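Local coordinates for class II aldolase/adducin domain protein (Pseudomonas syringae pv. phaseolicola 1448A, PDB 3OCR) that is of unproven function but belongs to the class II aldolase/adducin family and may be a lyase or bind actin filaments, at residues R43-K48 with L76-I81; E67-N72 with V89-T94; A135-K140 with V184-N189. All blocks are in the same frame, centred on the assembly; numbering follows the deposited sequence.

Following the chain from the N terminus, the end of helix 29-47 opens contact 1, which closes on the loop after strand 68-71. Contact 2 opens before contact 1 has closed and itself closes at the end of strand 87-90, so the two cross along the chain; they also touch, Ile81 packing on Asn72. Contact 3 follows in series, spanning from the end of helix 131-137 to the end of strand 184-187. Contact 1 ties a helix to a loop, contact 2 pairs neighbouring strands, and contact 3 fastens a helix end to the other part of the same sheet, about 27 Å from contact 2 between centres. Contacts 1 and 3 both reach the second subunit.

Contact 1: R43-K48 with L76-I81; sequences RLAALK and LLFDEI
The last turn of helix 29-47 comes closest to the irregular segment 76-81 where the CA atoms of Arg43 and Asp79 lie 5.2 Å apart. This helix-to-loop contact of the class II aldolase/adducin domain joins the helix to the connection between strands 68-71 and 87-90. Arg43 carries its polar part. With CG anti to the carbonyl carbon and the chain bent at chi2 (-84°), the guanidinium swings over the loop backbone. Arg43 NE gives a short bond to Ile81 O, 2.6 Å, lying in both the carbonyl and the guanidinium planes, and Arg43 NH2 adds a weak bond to the same oxygen. Asp79 O sits 3.1 Å above the centre of the Arg43 guanidinium, over one face, where the angles suit no hydrogen bond but its partial negative charge probably favours the cation. The loop carbonyls thus meet the group both at its edge and over a face.

Phe78 supplies the apolar part: Ala45 CB meets the ring at its edge, 3.8 Å from Phe78 CD2, while Ala46 CB rests against Phe78 CB. Tyr42 and Phe58 meet the same ring edge-to-face. The loop is braced internally by Glu80, whose OE1 accepts the Leu77 N-H through its anti lone pair; Glu80 OE2 forms a salt bridge with Arg262 of the second subunit. At the solvent-exposed Asp79, a water donates to Arg43 O at 2.8 Å and to Asp79 OD1 at 3.1 Å.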
loop_
_atom_site.group_PDB
_atom_site.type_symbol
_atom_site.label_atom_id
_atom_site.label_comp_id
_atom_site.label_asym_id
_atom_site.label_seq_id
_atom_site.Cartn_x
_atom_site.Cartn_y
_atom_site.Cartn_z
ATOM N N ARG A 43 9.541 3.451 18.199
ATOM C CA ARG A 43 9.452 4.389 17.088
ATOM C C ARG A 43 9.763 3.841 15.704
ATOM O O ARG A 43 9.174 4.288 14.717
ATOM C CB ARG A 43 10.388 5.589 17.337
ATOM C CG ARG A 43 10.139 6.257 18.667
ATOM C CD ARG A 43 9.010 7.262 18.574
ATOM N NE ARG A 43 8.965 8.114 19.758
ATOM C CZ ARG A 43 8.974 9.444 19.748
ATOM N NH1 ARG A 43 8.989 10.123 18.612
ATOM N NH2 ARG A 43 8.924 10.091 20.893
ATOM N N LEU A 44 10.720 2.922 15.620
ATOM C CA LEU A 44 11.041 2.258 14.348
ATOM C C LEU A 44 9.867 1.406 13.860
ATOM O O LEU A 44 9.553 1.380 12.655
ATOM C CB LEU A 44 12.287 1.362 14.491
ATOM C CG LEU A 44 13.615 2.106 14.528
ATOM C CD1 LEU A 44 14.731 1.207 15.074
ATOM C CD2 LEU A 44 13.968 2.611 13.126
ATOM N N ALA A 45 9.223 0.739 14.810
ATOM C CA ALA A 45 8.075 -0.138 14.505
ATOM C C ALA A 45 6.921 0.725 13.994
ATOM O O ALA A 45 6.169 0.314 13.108
ATOM C CB ALA A 45 7.647 -0.927 15.748
ATOM N N ALA A 46 6.814 1.935 14.551
ATOM C CA ALA A 46 5.816 2.894 14.122
ATOM C C ALA A 46 6.151 3.380 12.725
ATOM O O ALA A 46 5.288 3.371 11.852
ATOM C CB ALA A 46 5.712 4.068 15.127
ATOM N N LEU A 47 7.406 3.773 12.507
ATOM C CA LEU A 47 7.876 4.181 11.174
ATOM C C LEU A 47 7.646 3.086 10.128
ATOM O O LEU A 47 7.169 3.369 9.041
ATOM C CB LEU A 47 9.354 4.555 11.225
ATOM C CG LEU A 47 10.041 5.118 9.991
ATOM C CD1 LEU A 47 9.535 6.540 9.693
ATOM C CD2 LEU A 47 11.554 5.117 10.192
ATOM N N LYS A 48 7.984 1.846 10.465
ATOM C CA LYS A 48 7.820 0.712 9.553
ATOM C C LYS A 48 6.408 0.146 9.556
ATOM O O LYS A 48 6.148 -0.856 8.888
ATOM C CB LYS A 48 8.796 -0.421 9.907
ATOM C CG LYS A 48 10.270 -0.046 9.902
ATOM C CD LYS A 48 10.692 0.518 8.576
ATOM C CE LYS A 48 12.191 0.713 8.509
ATOM N NZ LYS A 48 12.594 1.173 7.158
ATOM N N LEU A 76 -0.298 4.569 25.489
ATOM C CA LEU A 76 0.526 5.376 24.584
ATOM C C LEU A 76 0.754 4.655 23.269
ATOM O O LEU A 76 0.908 3.446 23.251
ATOM C CB LEU A 76 1.891 5.669 25.198
ATOM C CG LEU A 76 1.964 6.625 26.387
ATOM C CD1 LEU A 76 3.433 7.082 26.560
ATOM C CD2 LEU A 76 1.043 7.808 26.199
ATOM N N LEU A 77 0.800 5.414 22.184
ATOM C CA LEU A 77 1.176 4.898 20.872
ATOM C C LEU A 77 2.701 4.719 20.759
ATOM O O LEU A 77 3.459 5.432 21.406
ATOM C CB LEU A 77 0.689 5.861 19.789
ATOM C CG LEU A 77 -0.818 6.084 19.700
ATOM C CD1 LEU A 77 -1.123 7.202 18.715
ATOM C CD2 LEU A 77 -1.488 4.769 19.271
ATOM N N PHE A 78 3.129 3.774 19.922
ATOM C CA PHE A 78 4.547 3.464 19.692
ATOM C C PHE A 78 5.293 4.728 19.315
ATOM O O PHE A 78 6.459 4.903 19.660
ATOM C CB PHE A 78 4.677 2.426 18.583
ATOM C CG PHE A 78 4.492 0.995 19.057
ATOM C CD1 PHE A 78 3.668 0.704 20.153
ATOM C CD2 PHE A 78 5.143 -0.044 18.420
ATOM C CE1 PHE A 78 3.493 -0.615 20.599
ATOM C CE2 PHE A 78 4.975 -1.385 18.849
ATOM C CZ PHE A 78 4.144 -1.661 19.943
ATOM N N ASP A 79 4.565 5.604 18.627
ATOM C CA ASP A 79 4.992 6.903 18.145
ATOM C C ASP A 79 5.306 7.905 19.245
ATOM O O ASP A 79 5.868 8.967 18.984
ATOM C CB ASP A 79 3.815 7.487 17.361
ATOM C CG ASP A 79 4.201 7.914 15.988
ATOM O OD1 ASP A 79 5.413 7.892 15.684
ATOM O OD2 ASP A 79 3.302 8.266 15.201
ATOM N N GLU A 80 4.882 7.597 20.462
ATOM C CA GLU A 80 4.958 8.552 21.556
ATOM C C GLU A 80 6.013 8.124 22.549
ATOM O O GLU A 80 6.349 8.862 23.470
ATOM C CB GLU A 80 3.605 8.672 22.266
ATOM C CG GLU A 80 2.511 9.333 21.435
ATOM C CD GLU A 80 1.148 9.269 22.118
ATOM O OE1 GLU A 80 0.734 8.178 22.582
ATOM O OE2 GLU A 80 0.483 10.314 22.175
ATOM N N ILE A 81 6.545 6.927 22.357
ATOM C CA ILE A 81 7.423 6.338 23.357
ATOM C C ILE A 81 8.763 7.081 23.365
ATOM O O ILE A 81 9.278 7.449 22.303
ATOM C CB ILE A 81 7.635 4.856 23.108
ATOM C CG1 ILE A 81 6.269 4.123 22.998
ATOM C CG2 ILE A 81 8.567 4.241 24.186
ATOM C CD1 ILE A 81 5.306 4.297 24.208
HETATM O O HOH W 1 8.215 6.900 14.984
#

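Contact 2: E67-N72 with V89-T94; sequences EHFLIN and VDIDGT
This is an antiparallel pairing of neighbouring strands, 68-71 and 87-90, close to one side of the mixed sheet, where strand 95-97 is the outermost within the chain. Phe69 and Val89 form a hydrogen-bonded pair: Phe69 N gives to Val89 O and Val89 N to Phe69 O, both at 2.7 Å and both nearly along the C=O axis. Val89 O also receives a CA-H contact from His68, 3.3 Å from His68 CA.

On the sheet face that carries Phe69 and Val89, the side chains form an apolar row. Phe69 CG lies anti to the carbonyl carbon, and the ring runs side by side with Ile91, pointing the same way. Ile91 CG1 is anti to the backbone N, and Ile91 CD1 touches the ring at Phe69 CE2, 3.5 Å away. Val89 CG2, in the crowded position between N and the carbonyl carbon, faces Ile71 CG2 at 4.4 Å. His116 and Tyr109 also pack on the Phe69 ring.

Past the strand a type I beta turn from Asp90 to Gly93 closes a beta hairpin between strands 87-90 and 95-97, at the edge of the class II aldolase/adducin domain sheet, with Asp90 N bonded to Thr94 O. Gly93 takes a positive phi of 92°, a backbone shape that suits glycine. Asp90 turns its CG into the crowded position (chi1 59°), so that its carboxylate folds back over the turn; Asp90 OD1 takes a bond from Thr94 N at 2.9 Å, arriving from above the carboxylate plane, and a weak one from Asp92 N. His68 crosses Asp90 obliquely, His68 CD2 coming within 4.1 Å of Asp90 CA, the ring and carboxylate planes 46° apart. Beyond the last backbone bond a water joins the two segments, donating to Glu67 O and accepting from Ile91 N.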
loop_
_atom_site.group_PDB
_atom_site.type_symbol
_atom_site.label_atom_id
_atom_site.label_comp_id
_atom_site.label_asym_id
_atom_site.label_seq_id
_atom_site.Cartn_x
_atom_site.Cartn_y
_atom_site.Cartn_z
ATOM N N GLU A 67 15.830 -8.409 38.500
ATOM C CA GLU A 67 14.973 -8.888 37.424
ATOM C C GLU A 67 13.903 -7.837 37.102
ATOM O O GLU A 67 12.714 -8.030 37.366
ATOM C CB GLU A 67 14.376 -10.264 37.751
ATOM C CG GLU A 67 15.408 -11.425 37.765
ATOM C CD GLU A 67 15.836 -11.886 36.356
ATOM O OE1 GLU A 67 14.963 -12.088 35.478
ATOM O OE2 GLU A 67 17.056 -12.056 36.125
ATOM N N HIS A 68 14.360 -6.711 36.551
ATOM C CA HIS A 68 13.496 -5.605 36.153
ATOM C C HIS A 68 13.484 -5.455 34.637
ATOM O O HIS A 68 14.471 -5.794 33.971
ATOM C CB HIS A 68 13.918 -4.298 36.820
ATOM C CG HIS A 68 13.719 -4.284 38.304
ATOM N ND1 HIS A 68 14.293 -3.333 39.124
ATOM C CD2 HIS A 68 13.028 -5.114 39.120
ATOM C CE1 HIS A 68 13.958 -3.572 40.378
ATOM N NE2 HIS A 68 13.189 -4.649 40.404
ATOM N N PHE A 69 12.350 -4.973 34.114
ATOM C CA PHE A 69 12.071 -4.892 32.681
ATOM C C PHE A 69 11.379 -3.596 32.298
ATOM O O PHE A 69 10.637 -3.014 33.087
ATOM C CB PHE A 69 11.204 -6.086 32.229
ATOM C CG PHE A 69 11.795 -7.396 32.593
ATOM C CD1 PHE A 69 12.625 -8.057 31.712
ATOM C CD2 PHE A 69 11.589 -7.936 33.870
ATOM C CE1 PHE A 69 13.216 -9.271 32.067
ATOM C CE2 PHE A 69 12.188 -9.139 34.242
ATOM C CZ PHE A 69 13.002 -9.809 33.331
ATOM N N LEU A 70 11.627 -3.158 31.068
ATOM C CA LEU A 70 11.011 -1.953 30.517
ATOM C C LEU A 70 9.947 -2.291 29.484
ATOM O O LEU A 70 10.121 -3.208 28.666
ATOM C CB LEU A 70 12.089 -1.072 29.890
ATOM C CG LEU A 70 13.137 -0.515 30.855
ATOM C CD1 LEU A 70 14.503 -0.292 30.143
ATOM C CD2 LEU A 70 12.607 0.773 31.463
ATOM N N ILE A 71 8.841 -1.547 29.526
ATOM C CA ILE A 71 7.722 -1.717 28.595
ATOM C C ILE A 71 6.999 -0.363 28.441
ATOM O O ILE A 71 7.209 0.567 29.258
ATOM C CB ILE A 71 6.779 -2.864 29.080
ATOM C CG1 ILE A 71 5.783 -3.279 27.997
ATOM C CG2 ILE A 71 6.111 -2.487 30.413
ATOM C CD1 ILE A 71 5.428 -4.766 28.003
ATOM N N ASN A 72 6.202 -0.223 27.379
ATOM C CA ASN A 72 5.404 0.993 27.180
ATOM C C ASN A 72 4.347 1.180 28.264
ATOM O O ASN A 72 3.826 0.202 28.823
ATOM C CB ASN A 72 4.774 1.073 25.761
ATOM C CG ASN A 72 3.751 -0.036 25.487
ATOM O OD1 ASN A 72 4.002 -1.219 25.713
ATOM N ND2 ASN A 72 2.592 0.357 24.985
ATOM N N VAL A 89 9.168 -2.364 35.295
ATOM C CA VAL A 89 8.353 -3.306 36.061
ATOM C C VAL A 89 9.200 -4.529 36.476
ATOM O O VAL A 89 10.261 -4.779 35.890
ATOM C CB VAL A 89 7.101 -3.772 35.269
ATOM C CG1 VAL A 89 6.191 -2.577 34.916
ATOM C CG2 VAL A 89 7.484 -4.540 34.012
ATOM N N ASP A 90 8.732 -5.266 37.484
ATOM C CA ASP A 90 9.414 -6.499 37.923
ATOM C C ASP A 90 8.864 -7.653 37.090
ATOM O O ASP A 90 8.061 -7.424 36.194
ATOM C CB ASP A 90 9.221 -6.744 39.434
ATOM C CG ASP A 90 7.747 -6.879 39.844
ATOM O OD1 ASP A 90 6.887 -7.193 38.996
ATOM O OD2 ASP A 90 7.452 -6.675 41.043
ATOM N N ILE A 91 9.280 -8.879 37.378
ATOM C CA ILE A 91 8.817 -10.038 36.615
ATOM C C ILE A 91 7.296 -10.255 36.681
ATOM O O ILE A 91 6.712 -10.841 35.770
ATOM C CB ILE A 91 9.613 -11.327 36.968
ATOM C CG1 ILE A 91 9.506 -12.377 35.852
ATOM C CG2 ILE A 91 9.200 -11.891 38.346
ATOM C CD1 ILE A 91 9.970 -11.885 34.452
ATOM N N ASP A 92 6.647 -9.743 37.719
ATOM C CA ASP A 92 5.185 -9.869 37.868
ATOM C C ASP A 92 4.388 -8.791 37.155
ATOM O O ASP A 92 3.174 -8.905 37.037
ATOM C CB ASP A 92 4.811 -9.814 39.341
ATOM C CG ASP A 92 5.421 -10.926 40.120
ATOM O OD1 ASP A 92 5.587 -12.016 39.526
ATOM O OD2 ASP A 92 5.727 -10.715 41.314
ATOM N N GLY A 93 5.066 -7.741 36.709
ATOM C CA GLY A 93 4.400 -6.592 36.125
ATOM C C GLY A 93 4.078 -5.488 37.111
ATOM O O GLY A 93 3.355 -4.546 36.772
ATOM N N THR A 94 4.603 -5.598 38.332
ATOM C CA THR A 94 4.398 -4.571 39.344
ATOM C C THR A 94 5.298 -3.393 38.990
ATOM O O THR A 94 6.458 -3.576 38.664
ATOM C CB THR A 94 4.742 -5.098 40.766
ATOM O OG1 THR A 94 3.987 -6.284 41.030
ATOM C CG2 THR A 94 4.444 -4.048 41.861
HETATM O O HOH W 2 11.284 -9.264 39.443
#

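Contact 3: A135-K140 with V184-N189; sequences AVSAQK and VMILRN
The C-terminal end of helix 131-137 meets the end of strand 184-187 and the residues just beyond it in the class II aldolase/adducin domain, where most touching residues are buried. Ser137 O, near the helix end, is its busiest acceptor. It takes a weak but straight bond from Asn189 N at 3.3 Å (167°), a CA-H contact from Arg188 CA, and a hydrogen bond from a water only 2.5 Å from Ser137 O. The same water donates to Gln139 O and accepts from Arg188 NH1, so one molecule satisfies two backbone carbonyls and an arginine N-H.

Arg188 reaches this water with its chain extended from CG to NE, running along the outgoing segment 138-140. Besides the water, Arg188 NH1 gives a weak bond to Lys140 O at 3.3 Å; Gln139 O lies at the guanidinium edge, in its plane.

The Ser137 side chain is modelled in two conformers. In the one described, OG turns back beside its own backbone N (chi1 -47°) and has Gly133 O as its main partner; Gly191 O is also in hydrogen-bonding range, but the one proton can serve only one at a time. Ser137 CB abuts Leu187 O at 3.4 Å. Ile186 CG2 packs against Ser137 OG and, at 3.6 Å, Ser137 CA.

The polar ends of Gln139, Lys140 and Asn189 are satisfied outside the two segments. Gln139 bonds to Gln216 and Gln220 of its own chain, and its NE2 also to Ala219 O of the second subunit, while Lys140 NZ reaches Leu227 O of that subunit. Asn189 has a positive phi (55°), and its amide swings back to the helix end: Asn189 ND2 lies 3.9 Å from Ala138 CB, while its N-H groups go to Val228 O and Ile146 O of the second subunit.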
loop_
_atom_site.group_PDB
_atom_site.type_symbol
_atom_site.label_atom_id
_atom_site.label_comp_id
_atom_site.label_asym_id
_atom_site.label_seq_id
_atom_site.Cartn_x
_atom_site.Cartn_y
_atom_site.Cartn_z
ATOM N N ALA A 135 -1.206 -12.913 8.852
ATOM C CA ALA A 135 -1.641 -13.688 7.699
ATOM C C ALA A 135 -0.850 -14.994 7.570
ATOM O O ALA A 135 -1.419 -16.114 7.401
ATOM C CB ALA A 135 -1.507 -12.825 6.412
ATOM N N VAL A 136 0.470 -14.867 7.620
ATOM C CA VAL A 136 1.309 -16.079 7.630
ATOM C C VAL A 136 1.013 -16.966 8.845
ATOM O O VAL A 136 0.933 -18.215 8.703
ATOM C CB VAL A 136 2.833 -15.786 7.495
ATOM C CG1 VAL A 136 3.612 -17.105 7.599
ATOM C CG2 VAL A 136 3.154 -15.115 6.132
ATOM N N SER A 137 0.845 -16.342 10.015
ATOM C CA SER A 137 0.408 -17.067 11.221
ATOM C C SER A 137 -0.831 -17.928 10.968
ATOM O O SER A 137 -0.950 -19.009 11.538
ATOM C CB SER A 137 0.092 -16.115 12.371
ATOM O OG SER A 137 1.116 -15.149 12.547
ATOM N N ALA A 138 -1.753 -17.425 10.145
ATOM C CA ALA A 138 -3.069 -18.053 9.962
ATOM C C ALA A 138 -3.076 -19.227 8.982
ATOM O O ALA A 138 -4.138 -19.819 8.725
ATOM C CB ALA A 138 -4.085 -17.005 9.530
ATOM N N GLN A 139 -1.914 -19.570 8.422
ATOM C CA GLN A 139 -1.835 -20.621 7.388
ATOM C C GLN A 139 -1.230 -21.943 7.889
ATOM O O GLN A 139 -0.228 -21.930 8.619
ATOM C CB GLN A 139 -1.038 -20.105 6.169
ATOM C CG GLN A 139 -1.626 -18.821 5.563
ATOM C CD GLN A 139 -0.812 -18.254 4.421
ATOM O OE1 GLN A 139 0.312 -18.699 4.127
ATOM N NE2 GLN A 139 -1.347 -17.213 3.813
ATOM N N LYS A 140 -1.787 -23.075 7.428
ATOM C CA LYS A 140 -1.377 -24.394 7.894
ATOM C C LYS A 140 0.118 -24.611 7.871
ATOM O O LYS A 140 0.707 -25.045 8.866
ATOM C CB LYS A 140 -2.067 -25.523 7.078
ATOM C CG LYS A 140 -3.563 -25.529 7.217
ATOM C CD LYS A 140 -4.174 -26.709 6.414
ATOM C CE LYS A 140 -5.702 -26.593 6.345
ATOM N NZ LYS A 140 -6.334 -26.344 7.695
ATOM N N VAL A 184 12.653 -17.163 17.786
ATOM C CA VAL A 184 11.633 -16.671 16.836
ATOM C C VAL A 184 10.446 -17.624 16.913
ATOM O O VAL A 184 10.640 -18.851 16.864
ATOM C CB VAL A 184 12.138 -16.693 15.381
ATOM C CG1 VAL A 184 11.063 -16.154 14.450
ATOM C CG2 VAL A 184 13.455 -15.898 15.220
HETATM N N MSE A 185 9.237 -17.065 17.048
HETATM C CA MSE A 185 8.024 -17.867 17.156
HETATM C C MSE A 185 6.880 -17.268 16.339
HETATM O O MSE A 185 6.648 -16.037 16.299
HETATM C CB MSE A 185 7.584 -18.052 18.608
HETATM C CG MSE A 185 6.492 -19.189 18.800
HETATM SE SE MSE A 185 6.482 -19.979 20.600
HETATM C CE MSE A 185 6.759 -18.224 21.442
ATOM N N ILE A 186 6.155 -18.152 15.685
ATOM C CA ILE A 186 4.943 -17.720 15.052
ATOM C C ILE A 186 3.800 -18.155 15.964
ATOM O O ILE A 186 3.592 -19.359 16.248
ATOM C CB ILE A 186 4.844 -18.231 13.571
ATOM C CG1 ILE A 186 5.886 -17.503 12.714
ATOM C CG2 ILE A 186 3.435 -18.027 13.001
ATOM C CD1 ILE A 186 5.983 -18.002 11.227
ATOM N N LEU A 187 3.074 -17.166 16.456
ATOM C CA LEU A 187 1.910 -17.430 17.294
ATOM C C LEU A 187 0.740 -17.599 16.328
ATOM O O LEU A 187 0.246 -16.636 15.765
ATOM C CB LEU A 187 1.687 -16.252 18.267
ATOM C CG LEU A 187 2.885 -15.887 19.145
ATOM C CD1 LEU A 187 2.735 -14.475 19.706
ATOM C CD2 LEU A 187 3.107 -16.907 20.282
ATOM N N ARG A 188 0.347 -18.854 16.080
ATOM C CA ARG A 188 -0.643 -19.130 15.070
ATOM C C ARG A 188 -1.934 -18.349 15.331
ATOM O O ARG A 188 -2.384 -18.226 16.487
ATOM C CB ARG A 188 -0.966 -20.653 14.983
ATOM C CG ARG A 188 0.175 -21.556 14.534
ATOM C CD ARG A 188 -0.416 -22.934 14.244
ATOM N NE ARG A 188 0.586 -23.986 14.137
ATOM C CZ ARG A 188 1.200 -24.342 13.015
ATOM N NH1 ARG A 188 0.942 -23.723 11.863
ATOM N NH2 ARG A 188 2.087 -25.335 13.047
ATOM N N ASN A 189 -2.508 -17.845 14.238
ATOM C CA ASN A 189 -3.701 -17.007 14.202
ATOM C C ASN A 189 -3.554 -15.780 15.082
ATOM O O ASN A 189 -4.534 -15.278 15.607
ATOM C CB ASN A 189 -4.929 -17.789 14.652
ATOM C CG ASN A 189 -5.118 -19.063 13.851
ATOM O OD1 ASN A 189 -4.799 -20.132 14.344
ATOM N ND2 ASN A 189 -5.602 -18.949 12.598
HETATM O O HOH W 3 0.349 -21.069 11.254
#